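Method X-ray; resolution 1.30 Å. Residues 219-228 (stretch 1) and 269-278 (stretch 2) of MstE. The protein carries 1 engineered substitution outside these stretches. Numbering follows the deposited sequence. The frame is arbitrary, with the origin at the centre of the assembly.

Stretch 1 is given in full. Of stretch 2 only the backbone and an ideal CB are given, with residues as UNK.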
# COMPACT_ATOMS: atom_id res chain seq x y z
N THR A 219 -7.01 -6.40 -1.80
CA THR A 219 -8.45 -6.43 -2.07
C THR A 219 -8.96 -4.99 -2.23
O THR A 219 -9.72 -4.70 -3.17
CB THR A 219 -9.19 -7.20 -0.97
OG1 THR A 219 -8.68 -8.55 -0.94
CG2 THR A 219 -10.69 -7.22 -1.22
N ALA A 220 -8.61 -4.11 -1.31
CA ALA A 220 -9.08 -2.69 -1.40
C ALA A 220 -8.55 -2.08 -2.69
O ALA A 220 -9.31 -1.43 -3.41
CB ALA A 220 -8.57 -1.92 -0.21
N LEU A 221 -7.26 -2.22 -2.98
CA LEU A 221 -6.70 -1.57 -4.17
C LEU A 221 -7.36 -2.11 -5.43
O LEU A 221 -7.61 -1.37 -6.38
CB LEU A 221 -5.19 -1.76 -4.20
CG LEU A 221 -4.40 -0.89 -3.23
CD1 LEU A 221 -2.99 -1.35 -3.15
CD2 LEU A 221 -4.49 0.59 -3.58
N THR A 222 -7.59 -3.41 -5.50
CA THR A 222 -8.19 -4.00 -6.71
C THR A 222 -9.63 -3.50 -6.87
O THR A 222 -10.02 -3.08 -8.00
CB THR A 222 -8.13 -5.53 -6.69
OG1 THR A 222 -6.78 -5.99 -6.58
CG2 THR A 222 -8.73 -6.05 -7.97
N ALA A 223 -10.42 -3.57 -5.81
CA ALA A 223 -11.81 -3.11 -5.88
C ALA A 223 -11.85 -1.61 -6.26
O ALA A 223 -12.75 -1.20 -7.03
CB ALA A 223 -12.51 -3.37 -4.60
N GLU A 224 -10.93 -0.83 -5.72
CA GLU A 224 -10.89 0.61 -6.06
C GLU A 224 -10.58 0.78 -7.55
O GLU A 224 -11.18 1.67 -8.22
CB GLU A 224 -9.81 1.31 -5.23
CG GLU A 224 -10.19 1.59 -3.80
CD GLU A 224 -9.06 2.12 -2.93
OE1 GLU A 224 -7.87 2.16 -3.41
OE2 GLU A 224 -9.36 2.48 -1.77
N ALA A 225 -9.68 -0.01 -8.15
CA ALA A 225 -9.35 0.13 -9.59
C ALA A 225 -10.57 -0.25 -10.41
O ALA A 225 -10.89 0.41 -11.41
CB ALA A 225 -8.17 -0.71 -9.97
N LEU A 226 -11.25 -1.32 -10.03
CA LEU A 226 -12.47 -1.72 -10.75
C LEU A 226 -13.52 -0.60 -10.63
O LEU A 226 -14.22 -0.31 -11.63
CB LEU A 226 -12.99 -3.06 -10.21
CG LEU A 226 -12.08 -4.27 -10.46
CD1 LEU A 226 -12.69 -5.49 -9.78
CD2 LEU A 226 -11.79 -4.51 -11.94
N ALA A 227 -13.69 -0.04 -9.46
CA ALA A 227 -14.67 1.03 -9.26
C ALA A 227 -14.31 2.25 -10.12
O ALA A 227 -15.18 2.84 -10.75
CB ALA A 227 -14.76 1.46 -7.82
N ALA A 228 -13.03 2.60 -10.20
CA ALA A 228 -12.62 3.81 -10.93
C ALA A 228 -12.82 3.60 -12.43
O ALA A 228 -13.02 4.58 -13.17
CB ALA A 228 -11.16 4.10 -10.62
N UNK A 269 -7.26 -0.36 8.42
CA UNK A 269 -7.30 0.86 7.60
C UNK A 269 -7.58 0.47 6.15
O UNK A 269 -8.42 1.13 5.48
CB UNK A 269 -5.99 1.64 7.71
N UNK A 270 -6.95 -0.59 5.65
CA UNK A 270 -7.25 -1.00 4.28
C UNK A 270 -8.69 -1.52 4.18
O UNK A 270 -9.34 -1.28 3.15
CB UNK A 270 -6.26 -2.07 3.81
N UNK A 271 -9.17 -2.25 5.19
CA UNK A 271 -10.56 -2.72 5.14
C UNK A 271 -11.51 -1.52 5.13
O UNK A 271 -12.55 -1.57 4.44
CB UNK A 271 -10.87 -3.64 6.33
N UNK A 272 -11.21 -0.49 5.88
CA UNK A 272 -12.05 0.73 5.92
C UNK A 272 -12.10 1.33 4.51
O UNK A 272 -13.22 1.70 4.05
CB UNK A 272 -11.51 1.75 6.92
N UNK A 273 -10.98 1.41 3.81
CA UNK A 273 -11.00 1.93 2.44
C UNK A 273 -11.89 1.03 1.55
O UNK A 273 -12.67 1.57 0.75
CB UNK A 273 -9.58 2.01 1.88
N UNK A 274 -11.77 -0.27 1.68
CA UNK A 274 -12.61 -1.20 0.88
C UNK A 274 -14.09 -0.91 1.14
O UNK A 274 -14.91 -0.88 0.18
CB UNK A 274 -12.29 -2.66 1.22
N UNK A 275 -14.46 -0.69 2.37
CA UNK A 275 -15.88 -0.52 2.77
C UNK A 275 -16.45 0.83 2.27
O UNK A 275 -17.66 0.97 2.26
CB UNK A 275 -16.01 -0.60 4.29
N UNK A 276 -15.61 1.76 1.84
CA UNK A 276 -16.09 3.03 1.24
C UNK A 276 -16.65 2.77 -0.14
O UNK A 276 -17.27 3.71 -0.70
CB UNK A 276 -14.97 4.07 1.16
N UNK A 277 -16.50 1.58 -0.71
CA UNK A 277 -16.98 1.34 -2.10
C UNK A 277 -18.46 0.99 -2.15
O UNK A 277 -18.96 0.82 -3.26
CB UNK A 277 -16.18 0.21 -2.75
N UNK A 278 -19.12 0.95 -1.01
CA UNK A 278 -20.59 0.80 -0.94
C UNK A 278 -21.09 1.87 0.02
O UNK A 278 -20.76 1.84 1.17
CB UNK A 278 -21.01 -0.60 -0.48

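The two stretches run roughly parallel, their helix axes 22° apart and 8.6 Å from each other at closest approach. Where the backbones come closest, Ala-220 puts only a methyl between them; Ala-223 and Ala-227 continue the small surface, with Glu-224 beside them.

Position 269 has helical angles, and its ideal CB finds nothing of stretch 1 within 5.5 Å. Stretch 1 sets no limit on the side chain here; the deposited one is Ala-269, which makes no contact here.

At position 270 the CA-to-CB bond points sideways, with the ideal CB 4.6 Å from Ala-220 CB. Beyond the methyl of Ala-220 lies the apolar end of Leu-221, so a long or broad apolar side chain that reaches along the helix could cover both; methionine, phenylalanine or tryptophan could reach both, whereas leucine would touch Ala-220 at most. It is Trp-270, with chi1 in m. Its ring lies obliquely to both neighbours, with CE3 3.6 Å from Ala-220 CB and CH2 3.7 Å from Leu-221 CD2. NE1 takes no part in this contact and is hydrogen-bonded elsewhere in the structure.

Position 271 points away from stretch 1 and position 272 is out of its reach, so neither is constrained by it. They are Cys-271 and Leu-272.

Position 273 is the most telling. Its CA-to-CB bond points toward stretch 1, and the ideal CB lies 3.7 Å from Glu-224 OE2. The carboxylate asks for a donor, preferably a positive one: lysine could supply charge, but arginine can present two N-H groups to two oxygens. The deposited Arg-273 does so, its side chain bending at chi3 (p) to bring the guanidinium to the acid. NH2 donates to Glu-224 OE1 at 2.8 Å and NE to Glu-224 OE2 at 2.9 Å, both nearly straight, in a bidentate salt bridge. A water bridges the two residues, donating to Glu-224 OE2 and to the backbone O of Arg-273, each at 2.7 Å.

At position 274 the bond points sideways, but the backbones are close: its CA is 4.5 Å from that of Ala-220. A flexible or branched apolar chain could spread over the methyl groups of Thr-219, Ala-220 and Ala-223; isoleucine, leucine or methionine would serve. Here stands Leu-274 (chi1 t, chi2 p), with CD2 3.8 Å from Thr-219 CG2 and CD1 3.9 Å from Ala-223 CB.

Position 275 is out of reach and begins a type I turn that ends at position 278; 276 points sideways without contact. Stretch 1 dictates neither, and they are Leu-275 and Leu-276.

Position 277 again points toward stretch 1, its ideal CB 5.4 Å from both Ala-223 CB and Ala-227 CB. The gap above these methyls calls for a medium apolar chain such as leucine or methionine. Leu-277 fills it, with CD1 3.4 Å from Ala-223 CB and CD2 4.1 Å from Ala-227 CB.

Position 278, with extended angles, lies beyond stretch 1 and leaves the choice open; it is Asn-278.

Stretch 2, residues 269-278: AWCLRLLLLN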
# COMPACT_ATOMS: atom_id res chain seq x y z
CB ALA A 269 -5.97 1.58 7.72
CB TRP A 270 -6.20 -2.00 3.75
CG TRP A 270 -4.96 -1.29 3.28
CD1 TRP A 270 -3.71 -1.24 3.83
CD2 TRP A 270 -4.89 -0.45 2.10
NE1 TRP A 270 -2.88 -0.46 3.08
CE2 TRP A 270 -3.58 0.07 2.04
CE3 TRP A 270 -5.81 -0.06 1.14
CZ2 TRP A 270 -3.18 0.92 0.99
CZ3 TRP A 270 -5.41 0.74 0.11
CH2 TRP A 270 -4.13 1.24 0.05
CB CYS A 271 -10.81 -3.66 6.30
SG CYS A 271 -12.32 -4.60 6.17
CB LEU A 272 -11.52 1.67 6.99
CG LEU A 272 -12.21 3.02 7.10
CD1 LEU A 272 -13.70 2.85 7.27
CD2 LEU A 272 -11.60 3.84 8.21
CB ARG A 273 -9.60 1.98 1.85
CG ARG A 273 -8.86 3.17 2.32
CD ARG A 273 -7.52 3.36 1.63
NE ARG A 273 -7.47 3.47 0.16
CZ ARG A 273 -6.46 4.04 -0.52
NH1 ARG A 273 -5.53 4.73 0.11
NH2 ARG A 273 -6.37 3.92 -1.83
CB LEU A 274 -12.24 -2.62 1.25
CG LEU A 274 -13.13 -3.73 0.68
CD1 LEU A 274 -13.21 -3.77 -0.81
CD2 LEU A 274 -12.60 -5.08 1.21
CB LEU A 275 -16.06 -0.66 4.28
CG LEU A 275 -15.78 -2.06 4.86
CD1 LEU A 275 -15.80 -1.98 6.36
CD2 LEU A 275 -16.75 -3.08 4.32
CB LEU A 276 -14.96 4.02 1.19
CG LEU A 276 -14.50 4.49 2.57
CD1 LEU A 276 -13.28 5.33 2.41
CD2 LEU A 276 -15.61 5.32 3.23
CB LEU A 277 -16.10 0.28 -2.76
CG LEU A 277 -14.65 0.71 -2.89
CD1 LEU A 277 -13.81 -0.43 -3.45
CD2 LEU A 277 -14.47 1.97 -3.76
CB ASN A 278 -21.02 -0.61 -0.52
CG ASN A 278 -22.53 -0.74 -0.43
OD1 ASN A 278 -23.16 0.06 0.24
ND2 ASN A 278 -23.08 -1.69 -1.14
O HOH W 1 -11.80 3.33 -1.11
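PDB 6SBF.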